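Local coordinates for protein peroxiredoxin 6 (PDB 2V2G) that probably reduces hydrogen peroxide and organic hydroperoxides to water and alcohols as a thiol-dependent peroxidase of the Prx6 subfamily, at residues A[110-115]-A[124-129]; A[72-77]-A[98-103]; A[33-38]-A[149-154]; A[3-8]-A[137-142]; A[9-14]-A[22-27]. The protein carries 1 engineered substitution. One frame throughout, in Å; residues are numbered along the deposited sequence.

Interaction 1 of 5, residues A[110-115]-A[124-129]; sequences LGMVDP and PLTCRA. With BEZ (benzoic acid), chain E.
Two backbone bonds flank the antiparallel non-hydrogen-bonded pair V113–T126 and define the contact. C127 N donates to M112 O at 2.7 Å, and D114 N donates to L125 O at 2.8 Å with an almost straight N-H...O angle of 174°; each acceptor is met in its carbonyl plane. M112 adds the main apolar part: its CG takes the crowded position between N and C (chi1 64°), and the extended chain then runs beside T126, with CE 3.9 Å from T126 CG2, while M112 CB meets A129 CB at 3.9 Å. D114 OD1 comes within 3.4 Å of C127 CB, while its hydrogen bond is with A147 N, and OD2 accepts from D116 N and E117 N. A water bridges D114 O to L125 N. R128 turns away from 110-115: its NH2 donates to O2 of the bound benzoic acid at 2.9 Å, while NH1 pairs with E48 and with S45, the engineered serine at the predicted peroxidatic cysteine position. Preceding M112, G111 closes helix 105-109 in a Schellman motif. Strand 124-133 lies between strands 31-36 and 139-145, and L5 of the second subunit packs on P115 and C127.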
# COMPACT_ATOMS: atom_id res chain seq x y z
N LEU A 110 3.82 14.21 6.86
CA LEU A 110 3.18 12.94 6.52
C LEU A 110 4.18 11.91 6.00
O LEU A 110 3.79 10.77 5.62
CB LEU A 110 1.99 13.18 5.54
CG LEU A 110 0.83 14.10 5.96
CD1 LEU A 110 -0.32 14.06 4.98
CD2 LEU A 110 0.35 13.68 7.34
N GLY A 111 5.47 12.27 6.00
CA GLY A 111 6.47 11.31 5.60
C GLY A 111 6.30 10.88 4.15
O GLY A 111 6.65 9.74 3.80
N MET A 112 5.88 11.83 3.30
CA MET A 112 5.55 11.52 1.91
C MET A 112 6.42 12.22 0.83
O MET A 112 5.94 12.39 -0.30
CB MET A 112 4.10 11.70 1.64
CG MET A 112 3.66 13.13 1.80
SD MET A 112 1.91 13.31 1.33
CE MET A 112 1.67 14.99 1.90
N VAL A 113 7.66 12.56 1.16
CA VAL A 113 8.58 13.17 0.19
C VAL A 113 9.08 12.08 -0.80
O VAL A 113 9.36 10.93 -0.41
CB VAL A 113 9.76 13.85 0.88
CG1 VAL A 113 10.76 14.34 -0.15
CG2 VAL A 113 9.31 15.03 1.78
N ASP A 114 9.05 12.39 -2.07
CA ASP A 114 9.53 11.43 -3.09
C ASP A 114 11.06 11.38 -3.01
O ASP A 114 11.74 12.40 -2.88
CB ASP A 114 9.09 11.83 -4.49
CG ASP A 114 9.24 10.70 -5.49
OD1 ASP A 114 8.26 9.92 -5.57
OD2 ASP A 114 10.34 10.64 -6.14
N PRO A 115 11.61 10.15 -3.16
CA PRO A 115 13.03 9.89 -3.09
C PRO A 115 13.81 10.49 -4.28
O PRO A 115 14.99 10.81 -4.16
CB PRO A 115 13.06 8.34 -3.09
CG PRO A 115 11.88 7.89 -3.75
CD PRO A 115 10.84 8.92 -3.43
N PRO A 124 11.80 19.78 -2.71
CA PRO A 124 11.14 18.48 -2.59
C PRO A 124 9.73 18.42 -3.20
O PRO A 124 9.06 19.45 -3.29
CB PRO A 124 11.05 18.24 -1.08
CG PRO A 124 12.06 19.09 -0.48
CD PRO A 124 12.22 20.27 -1.39
N LEU A 125 9.28 17.23 -3.49
CA LEU A 125 7.94 17.01 -4.01
C LEU A 125 7.40 15.76 -3.32
O LEU A 125 8.17 14.95 -2.78
CB LEU A 125 7.95 16.78 -5.51
CG LEU A 125 8.33 17.96 -6.40
CD1 LEU A 125 8.62 17.41 -7.83
CD2 LEU A 125 7.17 19.04 -6.34
N THR A 126 6.10 15.62 -3.29
CA THR A 126 5.53 14.42 -2.68
C THR A 126 5.65 13.21 -3.60
O THR A 126 5.76 13.35 -4.80
CB THR A 126 4.05 14.57 -2.30
OG1 THR A 126 3.25 14.85 -3.46
CG2 THR A 126 3.81 15.70 -1.32
N CYS A 127 5.58 12.03 -3.00
CA CYS A 127 5.41 10.78 -3.76
C CYS A 127 3.91 10.55 -4.08
O CYS A 127 3.15 11.52 -4.18
CB CYS A 127 6.05 9.65 -2.96
SG CYS A 127 5.19 9.21 -1.42
N ARG A 128 3.53 9.30 -4.36
CA ARG A 128 2.18 8.91 -4.63
C ARG A 128 1.64 8.20 -3.40
O ARG A 128 1.65 6.95 -3.28
CB ARG A 128 2.16 8.02 -5.85
CG ARG A 128 2.56 8.68 -7.14
CD ARG A 128 2.40 7.81 -8.36
NE ARG A 128 3.15 8.41 -9.45
CZ ARG A 128 2.84 9.52 -10.11
NH1 ARG A 128 1.69 10.12 -9.92
NH2 ARG A 128 3.72 10.06 -10.93
N ALA A 129 1.32 8.97 -2.37
CA ALA A 129 0.89 8.43 -1.08
C ALA A 129 -0.64 8.30 -1.04
O ALA A 129 -1.32 9.08 -1.67
CB ALA A 129 1.41 9.35 0.09
C BEZ E . 4.37 11.38 -13.85
O1 BEZ E . 4.53 10.81 -15.02
O2 BEZ E . 3.26 11.69 -13.23
C1 BEZ E . 5.69 11.70 -13.25
C2 BEZ E . 5.78 12.71 -12.30
C3 BEZ E . 7.01 13.01 -11.78
C4 BEZ E . 8.14 12.34 -12.25
C5 BEZ E . 8.06 11.30 -13.19
C6 BEZ E . 6.81 10.99 -13.71
O HOH W 1 11.47 15.12 -3.42

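Interaction 2 of 5, residues A[72-77]-A[98-103]; sequences DNVADH and IIADET
H77, I98 and A100 bury the largest areas here, and the imidazole of H77 is the centre of the packing. Its CG lies anti to the carbonyl carbon (chi1 -69°), which lays the ring over the strand. I98 CG2 sits 3.5 Å from the ring centroid and only 7° off the normal, a CH-pi contact, while N73 O approaches the opposite face toward the rim. At the ring edge, H77 CE1 comes within 2.9 Å of I99 O; NE2 is hydrogen-bonded to S70 OG, which would help to set the rotation of the ring. A100 CB is pressed against D72 O at 3.1 Å and touches V74 CG2 at 3.7 Å, so the methyl group packs against the backbone just before the helix. There N73 is the N-cap, its OD1 accepting from D76 N at 2.8 Å, and a water joins V74 N to E102 OE2. Helix 74-88 is the beta-alpha-beta crossover between parallel strands 64-70 and 98-100, its first turn packed on the second of them, as in the thioredoxin fold.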
# COMPACT_ATOMS: atom_id res chain seq x y z
N ASP A 72 2.17 21.87 -5.75
CA ASP A 72 1.91 22.96 -6.69
C ASP A 72 0.87 23.96 -6.14
O ASP A 72 0.19 23.69 -5.16
CB ASP A 72 1.40 22.38 -8.00
CG ASP A 72 2.46 21.53 -8.69
OD1 ASP A 72 3.44 22.13 -9.22
OD2 ASP A 72 2.31 20.28 -8.65
N ASN A 73 0.73 25.10 -6.81
CA ASN A 73 -0.20 26.12 -6.40
C ASN A 73 -1.63 25.88 -6.91
O ASN A 73 -1.87 25.07 -7.81
CB ASN A 73 0.33 27.55 -6.72
CG ASN A 73 0.40 27.85 -8.21
OD1 ASN A 73 -0.41 27.39 -9.00
ND2 ASN A 73 1.35 28.67 -8.60
N VAL A 74 -2.58 26.58 -6.32
CA VAL A 74 -4.00 26.37 -6.64
C VAL A 74 -4.34 26.72 -8.12
O VAL A 74 -5.14 26.03 -8.77
CB VAL A 74 -4.91 27.17 -5.66
CG1 VAL A 74 -6.41 27.08 -6.09
CG2 VAL A 74 -4.70 26.68 -4.24
N ALA A 75 -3.74 27.78 -8.65
CA ALA A 75 -3.95 28.17 -10.07
C ALA A 75 -3.55 27.06 -11.04
O ALA A 75 -4.30 26.71 -11.96
CB ALA A 75 -3.20 29.48 -10.35
N ASP A 76 -2.39 26.44 -10.79
CA ASP A 76 -1.97 25.27 -11.57
C ASP A 76 -2.92 24.06 -11.41
O ASP A 76 -3.25 23.34 -12.37
CB ASP A 76 -0.56 24.88 -11.14
CG ASP A 76 0.50 25.70 -11.83
OD1 ASP A 76 0.15 26.59 -12.59
OD2 ASP A 76 1.70 25.46 -11.55
N HIS A 77 -3.40 23.83 -10.19
CA HIS A 77 -4.38 22.77 -9.98
C HIS A 77 -5.63 23.02 -10.80
O HIS A 77 -6.15 22.11 -11.43
CB HIS A 77 -4.79 22.69 -8.52
CG HIS A 77 -3.71 22.20 -7.61
ND1 HIS A 77 -3.74 22.39 -6.24
CD2 HIS A 77 -2.59 21.48 -7.86
CE1 HIS A 77 -2.69 21.79 -5.70
NE2 HIS A 77 -1.97 21.25 -6.66
N ILE A 98 -8.24 19.70 -4.55
CA ILE A 98 -6.78 19.43 -4.59
C ILE A 98 -6.11 20.46 -3.69
O ILE A 98 -6.30 21.67 -3.87
CB ILE A 98 -6.19 19.54 -6.00
CG1 ILE A 98 -7.07 18.82 -7.05
CG2 ILE A 98 -4.76 18.94 -6.02
CD1 ILE A 98 -6.49 18.84 -8.51
N ILE A 99 -5.38 19.99 -2.69
CA ILE A 99 -4.65 20.80 -1.72
C ILE A 99 -3.34 21.29 -2.34
O ILE A 99 -2.67 20.51 -3.07
CB ILE A 99 -4.34 19.98 -0.49
CG1 ILE A 99 -5.62 19.62 0.24
CG2 ILE A 99 -3.30 20.74 0.45
CD1 ILE A 99 -5.40 18.48 1.30
N ALA A 100 -2.98 22.54 -2.05
CA ALA A 100 -1.71 23.15 -2.51
C ALA A 100 -0.72 23.21 -1.36
O ALA A 100 -0.83 24.11 -0.56
CB ALA A 100 -1.94 24.57 -3.03
N ASP A 101 0.27 22.32 -1.32
CA ASP A 101 1.24 22.23 -0.20
C ASP A 101 2.57 22.91 -0.57
O ASP A 101 3.69 22.31 -0.55
CB ASP A 101 1.45 20.76 0.16
CG ASP A 101 2.35 20.58 1.37
OD1 ASP A 101 2.23 21.37 2.38
OD2 ASP A 101 3.16 19.62 1.34
N GLU A 102 2.49 24.20 -0.90
CA GLU A 102 3.67 24.87 -1.47
C GLU A 102 4.83 25.01 -0.51
O GLU A 102 5.97 25.14 -0.93
CB GLU A 102 3.26 26.22 -2.03
CG GLU A 102 2.14 26.18 -3.09
CD GLU A 102 1.72 27.58 -3.47
OE1 GLU A 102 2.57 28.34 -4.03
OE2 GLU A 102 0.56 27.94 -3.15
N THR A 103 4.54 25.06 0.80
CA THR A 103 5.61 25.17 1.80
C THR A 103 6.22 23.78 2.15
O THR A 103 7.21 23.73 2.90
CB THR A 103 5.14 25.75 3.10
OG1 THR A 103 4.17 24.90 3.73
CG2 THR A 103 4.63 27.20 2.89
O HOH W 2 -1.78 28.56 -4.36

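Interaction 3 of 5, residues A[33-38]-A[149-154]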
# COMPACT_ATOMS: atom_id res chain seq x y z
N VAL A 33 -10.19 9.61 2.04
CA VAL A 33 -8.95 9.19 1.39
C VAL A 33 -8.21 10.45 0.95
O VAL A 33 -8.76 11.21 0.11
CB VAL A 33 -9.17 8.27 0.14
CG1 VAL A 33 -7.87 8.09 -0.65
CG2 VAL A 33 -9.71 6.91 0.61
N LEU A 34 -7.06 10.70 1.55
CA LEU A 34 -6.14 11.72 1.09
C LEU A 34 -5.07 11.08 0.24
O LEU A 34 -4.43 10.12 0.69
CB LEU A 34 -5.49 12.47 2.29
CG LEU A 34 -4.37 13.46 2.06
CD1 LEU A 34 -4.88 14.51 1.12
CD2 LEU A 34 -3.94 14.11 3.42
N PHE A 35 -4.86 11.57 -0.97
CA PHE A 35 -3.84 10.96 -1.85
C PHE A 35 -3.04 12.05 -2.48
O PHE A 35 -3.58 13.13 -2.78
CB PHE A 35 -4.47 10.04 -2.87
CG PHE A 35 -5.39 10.67 -3.84
CD1 PHE A 35 -6.67 11.01 -3.46
CD2 PHE A 35 -5.00 10.80 -5.17
CE1 PHE A 35 -7.58 11.62 -4.40
CE2 PHE A 35 -5.89 11.33 -6.11
CZ PHE A 35 -7.17 11.72 -5.72
N SER A 36 -1.74 11.83 -2.61
CA SER A 36 -0.86 12.83 -3.17
C SER A 36 -0.32 12.38 -4.54
O SER A 36 -0.37 11.21 -4.92
CB SER A 36 0.32 13.13 -2.25
OG SER A 36 1.14 11.97 -2.13
N HIS A 37 0.23 13.36 -5.26
CA HIS A 37 0.97 13.14 -6.46
C HIS A 37 2.11 14.15 -6.61
O HIS A 37 2.09 15.22 -6.00
CB HIS A 37 0.08 13.20 -7.71
CG HIS A 37 -0.48 14.56 -7.97
ND1 HIS A 37 -1.59 15.05 -7.31
CD2 HIS A 37 -0.09 15.54 -8.82
CE1 HIS A 37 -1.83 16.29 -7.72
NE2 HIS A 37 -0.91 16.63 -8.61
N PRO A 38 3.16 13.79 -7.37
CA PRO A 38 4.38 14.64 -7.37
C PRO A 38 4.24 16.04 -7.97
O PRO A 38 4.67 17.00 -7.35
CB PRO A 38 5.42 13.78 -8.11
CG PRO A 38 4.89 12.39 -8.02
CD PRO A 38 3.41 12.49 -8.04
N THR A 149 5.65 4.90 -10.23
CA THR A 149 4.75 3.72 -10.10
C THR A 149 3.31 4.16 -9.79
O THR A 149 2.95 4.42 -8.65
CB THR A 149 5.31 2.68 -9.10
OG1 THR A 149 6.63 2.31 -9.53
CG2 THR A 149 4.36 1.43 -8.96
N GLY A 150 2.49 4.20 -10.83
CA GLY A 150 1.11 4.55 -10.66
C GLY A 150 0.36 3.58 -9.79
O GLY A 150 0.67 2.43 -9.75
N ARG A 151 -0.64 4.08 -9.03
CA ARG A 151 -1.38 3.29 -8.11
C ARG A 151 -2.49 2.43 -8.75
O ARG A 151 -2.76 2.54 -9.93
CB ARG A 151 -1.99 4.21 -7.05
CG ARG A 151 -0.93 4.76 -6.12
CD ARG A 151 -1.35 5.97 -5.42
NE ARG A 151 -1.34 7.13 -6.29
CZ ARG A 151 -1.42 8.40 -5.88
NH1 ARG A 151 -1.52 8.73 -4.58
NH2 ARG A 151 -1.30 9.33 -6.76
N ASN A 152 -3.00 1.50 -7.95
CA ASN A 152 -4.14 0.62 -8.27
C ASN A 152 -5.28 1.04 -7.34
O ASN A 152 -5.34 0.65 -6.18
CB ASN A 152 -3.70 -0.85 -8.08
CG ASN A 152 -4.83 -1.84 -8.21
OD1 ASN A 152 -5.98 -1.45 -8.39
ND2 ASN A 152 -4.51 -3.12 -8.12
N PHE A 153 -6.22 1.80 -7.90
CA PHE A 153 -7.32 2.36 -7.12
C PHE A 153 -8.43 1.30 -6.88
O PHE A 153 -9.22 1.47 -5.95
CB PHE A 153 -7.85 3.70 -7.75
CG PHE A 153 -6.97 4.88 -7.42
CD1 PHE A 153 -7.00 5.51 -6.17
CD2 PHE A 153 -6.01 5.30 -8.34
CE1 PHE A 153 -6.10 6.58 -5.84
CE2 PHE A 153 -5.15 6.35 -8.05
CZ PHE A 153 -5.20 6.99 -6.79
N SER A 154 -8.45 0.22 -7.64
CA SER A 154 -9.34 -0.92 -7.29
C SER A 154 -8.91 -1.59 -5.99
O SER A 154 -9.76 -2.01 -5.21
CB SER A 154 -9.50 -1.90 -8.42
OG SER A 154 -8.35 -2.68 -8.62
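The backbones stay well apart, with the CA atoms of F35 and R151 10.2 Å from each other, so the end of strand 31-36 and the entry to helix 153-168 meet through side chains. R151 spans the gap: its CG is anti to the carbonyl carbon, and a bend at chi3 (-74°) swings the guanidinium edge-on to S36 O. NH1 and NH2 each stand 2.8 Å from S36 O, a forked pair of weak hydrogen bonds, both with N-H...O angles of 127°. The same NH1 lies 3.7 Å from F35 CB, with the ring and guanidinium planes 69° apart. F153 comes from the first turn of the helix and points an edge at the face of F35, a T-shaped pair with centroids 5.8 Å apart; its CZ also lies over one face of the R151 guanidinium, toward the rim. Beyond the contact, R151 NE forms a salt bridge with E48 OE2, and H37 NE2 bonds D40 OD1. A leucine in place of R151, with no guanidinium for S36 O or E48, would probably loosen the tie between the strand and the helix entry. The buried charge of R151 is offset in part by E48, shared with R128; together the two arginines are likely to keep the surroundings of S45, the engineered residue, positive, which would favour a thiolate in the native cysteine enzyme.

Interaction 4 of 5, residues A[3-8]-A[137-142]; sequences ITLGEV and KKLKLS
A type II beta turn from T4 to E7 docks the N-terminal arm on the start of strand 139-145. Positive phi at G6 (85°) suits a glycine; a hydrogen bond from E7 N to T4 O closes the turn, and E7 OE2 braces it by accepting from T4 N and T4 OG1. Across the contact, G6 N donates to L139 O at 2.8 Å and L139 N to E7 O at 2.9 Å, both nearly straight, and V8 and K138 form a single backbone bridge. L139 has the largest buried area: with CG anti to N, its CD2 meets I3 CG2 at 3.8 Å and L5 CD2 at 3.9 Å. K138 runs extended past G6, its CG 3.6 Å from G6 O and 4.0 Å from V8 CG2, and a water links NZ to G6 O, weakly on the G6 side. An alanine here, lacking the methylenes beside G6 O and V8 and the amine that holds the water, would probably leave the turn less firmly held on the strand. K140 and L141 both face I132 in a classic beta bulge. Strand 139-145 borders strand 124-133, and at S142 it pairs antiparallel with a strand of the second subunit.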
# COMPACT_ATOMS: atom_id res chain seq x y z
N ILE A 3 3.47 9.27 9.79
CA ILE A 3 2.28 9.01 10.56
C ILE A 3 2.07 7.50 10.64
O ILE A 3 2.24 6.80 9.64
CB ILE A 3 1.05 9.75 9.93
CG1 ILE A 3 -0.21 9.49 10.73
CG2 ILE A 3 0.93 9.34 8.46
CD1 ILE A 3 -1.24 10.54 10.46
N THR A 4 1.82 6.99 11.83
CA THR A 4 1.66 5.55 12.00
C THR A 4 0.17 5.21 12.10
O THR A 4 -0.69 6.08 12.37
CB THR A 4 2.43 5.03 13.24
OG1 THR A 4 1.97 5.74 14.37
CG2 THR A 4 3.97 5.25 13.04
N LEU A 5 -0.15 3.93 11.92
CA LEU A 5 -1.55 3.54 11.98
C LEU A 5 -2.12 3.79 13.37
O LEU A 5 -1.45 3.57 14.41
CB LEU A 5 -1.71 2.06 11.62
CG LEU A 5 -1.26 1.60 10.24
CD1 LEU A 5 -1.64 0.14 10.09
CD2 LEU A 5 -1.77 2.58 9.11
N GLY A 6 -3.39 4.25 13.40
CA GLY A 6 -4.09 4.56 14.59
C GLY A 6 -3.82 5.96 15.12
O GLY A 6 -4.47 6.36 16.06
N GLU A 7 -2.84 6.68 14.53
CA GLU A 7 -2.61 8.07 14.98
C GLU A 7 -3.75 8.95 14.49
O GLU A 7 -4.26 8.73 13.37
CB GLU A 7 -1.33 8.64 14.39
CG GLU A 7 -0.05 8.22 15.01
CD GLU A 7 1.15 9.08 14.43
OE1 GLU A 7 1.00 10.36 14.35
OE2 GLU A 7 2.19 8.48 14.16
N VAL A 8 -4.10 9.96 15.29
CA VAL A 8 -5.01 11.02 14.81
C VAL A 8 -4.33 11.82 13.69
O VAL A 8 -3.19 12.32 13.85
CB VAL A 8 -5.51 11.92 15.96
CG1 VAL A 8 -6.38 13.06 15.39
CG2 VAL A 8 -6.33 11.03 16.92
N LYS A 137 -11.03 10.13 12.72
CA LYS A 137 -9.91 10.98 12.28
C LYS A 137 -8.61 10.20 12.39
O LYS A 137 -7.52 10.80 12.20
CB LYS A 137 -9.82 12.27 13.11
CG LYS A 137 -11.11 13.12 13.29
CD LYS A 137 -11.73 13.44 11.99
CE LYS A 137 -13.04 14.23 12.23
NZ LYS A 137 -14.11 13.32 12.76
N LYS A 138 -8.70 8.91 12.67
CA LYS A 138 -7.44 8.11 12.79
C LYS A 138 -6.99 7.50 11.49
O LYS A 138 -7.84 7.06 10.67
CB LYS A 138 -7.63 7.05 13.88
CG LYS A 138 -7.69 7.68 15.27
CD LYS A 138 -8.03 6.65 16.31
CE LYS A 138 -8.16 7.22 17.72
NZ LYS A 138 -8.17 6.09 18.68
N LEU A 139 -5.67 7.40 11.28
CA LEU A 139 -5.18 6.69 10.12
C LEU A 139 -5.45 5.17 10.19
O LEU A 139 -5.01 4.49 11.10
CB LEU A 139 -3.68 6.97 9.92
CG LEU A 139 -3.05 6.31 8.70
CD1 LEU A 139 -3.60 6.92 7.40
CD2 LEU A 139 -1.52 6.46 8.80
N LYS A 140 -6.11 4.63 9.19
CA LYS A 140 -6.47 3.21 9.20
C LYS A 140 -5.59 2.31 8.29
O LYS A 140 -5.44 1.10 8.56
CB LYS A 140 -7.93 3.02 8.77
CG LYS A 140 -9.00 3.79 9.55
CD LYS A 140 -8.97 3.40 11.03
CE LYS A 140 -9.94 4.25 11.90
NZ LYS A 140 -9.91 3.83 13.35
N LEU A 141 -4.99 2.92 7.27
CA LEU A 141 -4.19 2.22 6.26
C LEU A 141 -3.43 3.22 5.43
O LEU A 141 -3.96 4.31 5.19
CB LEU A 141 -5.13 1.42 5.33
CG LEU A 141 -4.55 0.44 4.31
CD1 LEU A 141 -5.56 -0.71 4.06
CD2 LEU A 141 -4.22 1.17 3.02
N SER A 142 -2.18 2.93 5.09
CA SER A 142 -1.45 3.85 4.22
C SER A 142 -0.62 3.07 3.18
O SER A 142 -0.22 1.93 3.45
CB SER A 142 -0.58 4.82 4.99
OG SER A 142 0.43 4.20 5.66
O HOH W 3 1.96 6.10 7.03
O HOH W 4 -6.25 3.96 17.45

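Interaction 5 of 5, residues A[9-14]-A[22-27]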
# COMPACT_ATOMS: atom_id res chain seq x y z
N PHE A 9 -4.99 11.87 12.53
CA PHE A 9 -4.45 12.59 11.40
C PHE A 9 -4.32 14.06 11.75
O PHE A 9 -5.18 14.63 12.43
CB PHE A 9 -5.32 12.37 10.16
CG PHE A 9 -4.49 12.33 8.88
CD1 PHE A 9 -3.81 11.19 8.53
CD2 PHE A 9 -4.41 13.46 8.07
CE1 PHE A 9 -3.01 11.17 7.40
CE2 PHE A 9 -3.63 13.43 6.91
CZ PHE A 9 -2.95 12.31 6.58
N PRO A 10 -3.24 14.72 11.37
CA PRO A 10 -3.15 16.17 11.67
C PRO A 10 -4.35 16.99 11.17
O PRO A 10 -4.85 16.82 10.02
CB PRO A 10 -1.82 16.61 11.00
CG PRO A 10 -1.40 15.47 10.20
CD PRO A 10 -2.05 14.22 10.65
N ASN A 11 -4.80 17.90 12.05
CA ASN A 11 -5.91 18.81 11.75
C ASN A 11 -5.33 20.07 11.10
O ASN A 11 -5.32 21.20 11.63
CB ASN A 11 -6.70 19.14 13.00
CG ASN A 11 -8.00 19.82 12.69
OD1 ASN A 11 -8.43 19.90 11.52
ND2 ASN A 11 -8.64 20.30 13.73
N PHE A 12 -4.83 19.82 9.89
CA PHE A 12 -4.07 20.83 9.19
C PHE A 12 -4.95 21.88 8.53
O PHE A 12 -6.13 21.60 8.22
CB PHE A 12 -3.09 20.19 8.18
CG PHE A 12 -3.74 19.43 7.07
CD1 PHE A 12 -4.24 20.08 5.96
CD2 PHE A 12 -3.86 18.04 7.12
CE1 PHE A 12 -4.82 19.39 4.91
CE2 PHE A 12 -4.47 17.34 6.07
CZ PHE A 12 -4.95 18.00 4.96
N GLU A 13 -4.37 23.07 8.32
CA GLU A 13 -4.96 24.19 7.58
C GLU A 13 -4.18 24.25 6.26
O GLU A 13 -2.94 24.35 6.29
CB GLU A 13 -4.86 25.52 8.37
CG GLU A 13 -5.47 25.32 9.73
CD GLU A 13 -5.64 26.57 10.57
OE1 GLU A 13 -5.77 27.69 9.99
OE2 GLU A 13 -5.68 26.41 11.83
N ALA A 14 -4.87 24.17 5.13
CA ALA A 14 -4.22 24.25 3.81
C ALA A 14 -5.07 25.06 2.83
O ALA A 14 -6.29 25.11 2.97
CB ALA A 14 -4.00 22.87 3.26
N LYS A 22 -9.75 23.38 6.86
CA LYS A 22 -9.22 22.81 8.07
C LYS A 22 -9.63 21.32 8.04
O LYS A 22 -10.80 20.95 7.87
CB LYS A 22 -9.74 23.53 9.29
CG LYS A 22 -9.24 23.01 10.63
CD LYS A 22 -7.89 23.61 11.03
CE LYS A 22 -7.61 23.47 12.54
NZ LYS A 22 -6.13 23.48 12.84
N PHE A 23 -8.65 20.44 8.08
CA PHE A 23 -8.89 19.07 7.66
C PHE A 23 -9.99 18.31 8.44
O PHE A 23 -10.85 17.65 7.83
CB PHE A 23 -7.55 18.25 7.62
CG PHE A 23 -7.71 16.89 7.04
CD1 PHE A 23 -8.11 16.70 5.71
CD2 PHE A 23 -7.55 15.77 7.84
CE1 PHE A 23 -8.31 15.42 5.17
CE2 PHE A 23 -7.71 14.47 7.29
CZ PHE A 23 -8.13 14.32 5.95
N HIS A 24 -9.97 18.39 9.76
CA HIS A 24 -10.99 17.70 10.55
C HIS A 24 -12.39 18.25 10.27
O HIS A 24 -13.36 17.48 10.41
CB HIS A 24 -10.73 17.74 12.03
CG HIS A 24 -9.58 16.90 12.48
ND1 HIS A 24 -9.39 16.55 13.80
CD2 HIS A 24 -8.57 16.31 11.77
CE1 HIS A 24 -8.28 15.82 13.88
NE2 HIS A 24 -7.79 15.64 12.66
N ASP A 25 -12.50 19.54 9.95
CA ASP A 25 -13.80 20.22 9.64
C ASP A 25 -14.31 19.73 8.28
O ASP A 25 -15.49 19.46 8.09
CB ASP A 25 -13.63 21.73 9.58
CG ASP A 25 -13.36 22.36 10.96
OD1 ASP A 25 -13.57 21.68 11.98
OD2 ASP A 25 -13.03 23.56 11.02
N TRP A 26 -13.40 19.66 7.33
CA TRP A 26 -13.70 19.27 5.96
C TRP A 26 -14.10 17.80 5.95
O TRP A 26 -15.13 17.44 5.35
CB TRP A 26 -12.48 19.49 5.04
CG TRP A 26 -12.74 18.98 3.67
CD1 TRP A 26 -13.39 19.63 2.66
CD2 TRP A 26 -12.42 17.69 3.18
NE1 TRP A 26 -13.46 18.81 1.56
CE2 TRP A 26 -12.90 17.61 1.86
CE3 TRP A 26 -11.80 16.58 3.73
CZ2 TRP A 26 -12.74 16.47 1.07
CZ3 TRP A 26 -11.64 15.42 2.93
CH2 TRP A 26 -12.15 15.41 1.62
N LEU A 27 -13.35 16.98 6.63
CA LEU A 27 -13.64 15.56 6.68
C LEU A 27 -14.95 15.27 7.47
O LEU A 27 -15.82 14.50 7.02
CB LEU A 27 -12.49 14.71 7.24
CG LEU A 27 -12.75 13.22 7.27
CD1 LEU A 27 -12.90 12.69 5.86
CD2 LEU A 27 -11.58 12.40 7.93
O HOH W 5 -11.55 21.13 13.72
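This is a mixed polar and aromatic contact joining the chain that leads into strand 13-16 to helix 23-27, at one border of the central sheet. F23 N donates to F12 O at 2.8 Å, nearly along the C=O axis. F12 CG takes the crowded position (chi1 64°), which brings F23 CB over the centre of its ring, 3.6 Å from the centroid; the ring planes lie near parallel but slid apart. F9 meets F23 obliquely, CD2 to CE2 at 3.5 Å, and the three rings form an aromatic cluster. E13 and K22 are an antiparallel non-hydrogen-bonded pair in the beta hairpin of strands 13-16 and 21-22, and K22 is the N-cap residue of helix 23-27. K22 bends at chi2 (85°) so that NZ donates to N11 O at 2.7 Å and makes a salt bridge with E13 OE2 at 3.1 Å. N11 lays its amide plane 14° from the imidazole of H24, with CB over the ring centre, and its OD1 accepts from H24 N at 2.8 Å, from above the carbonyl plane. H24 NE2 donates to F9 O at 2.8 Å, with F9 O close to the imidazole plane and NE2 above the plane of the carbonyl.

Interactions 1, 2 and 3 are buried, whereas interactions 4 and 5 are partly exposed near the borders of the same central sheet. Interactions 1 and 3 bear on neighbouring strands 124-133 and 31-36, where S36 OG and S36 N are hydrogen-bonded to the backbone of C127 and A129. Interaction 1 is held by backbone bonds and M112, interaction 3 by R151 and an aromatic pair; R128 and R151 both pair with E48. Interactions 1, 2 and 3 all approach the predicted active-site position, 3 nearest through H37. Interactions 2 and 4 are on well-separated strands, their centres about 24 Å apart. Interaction 5 adjoins interaction 4 through K137 O and F9 N. Interactions 1, 3 and 4 also touch the second subunit.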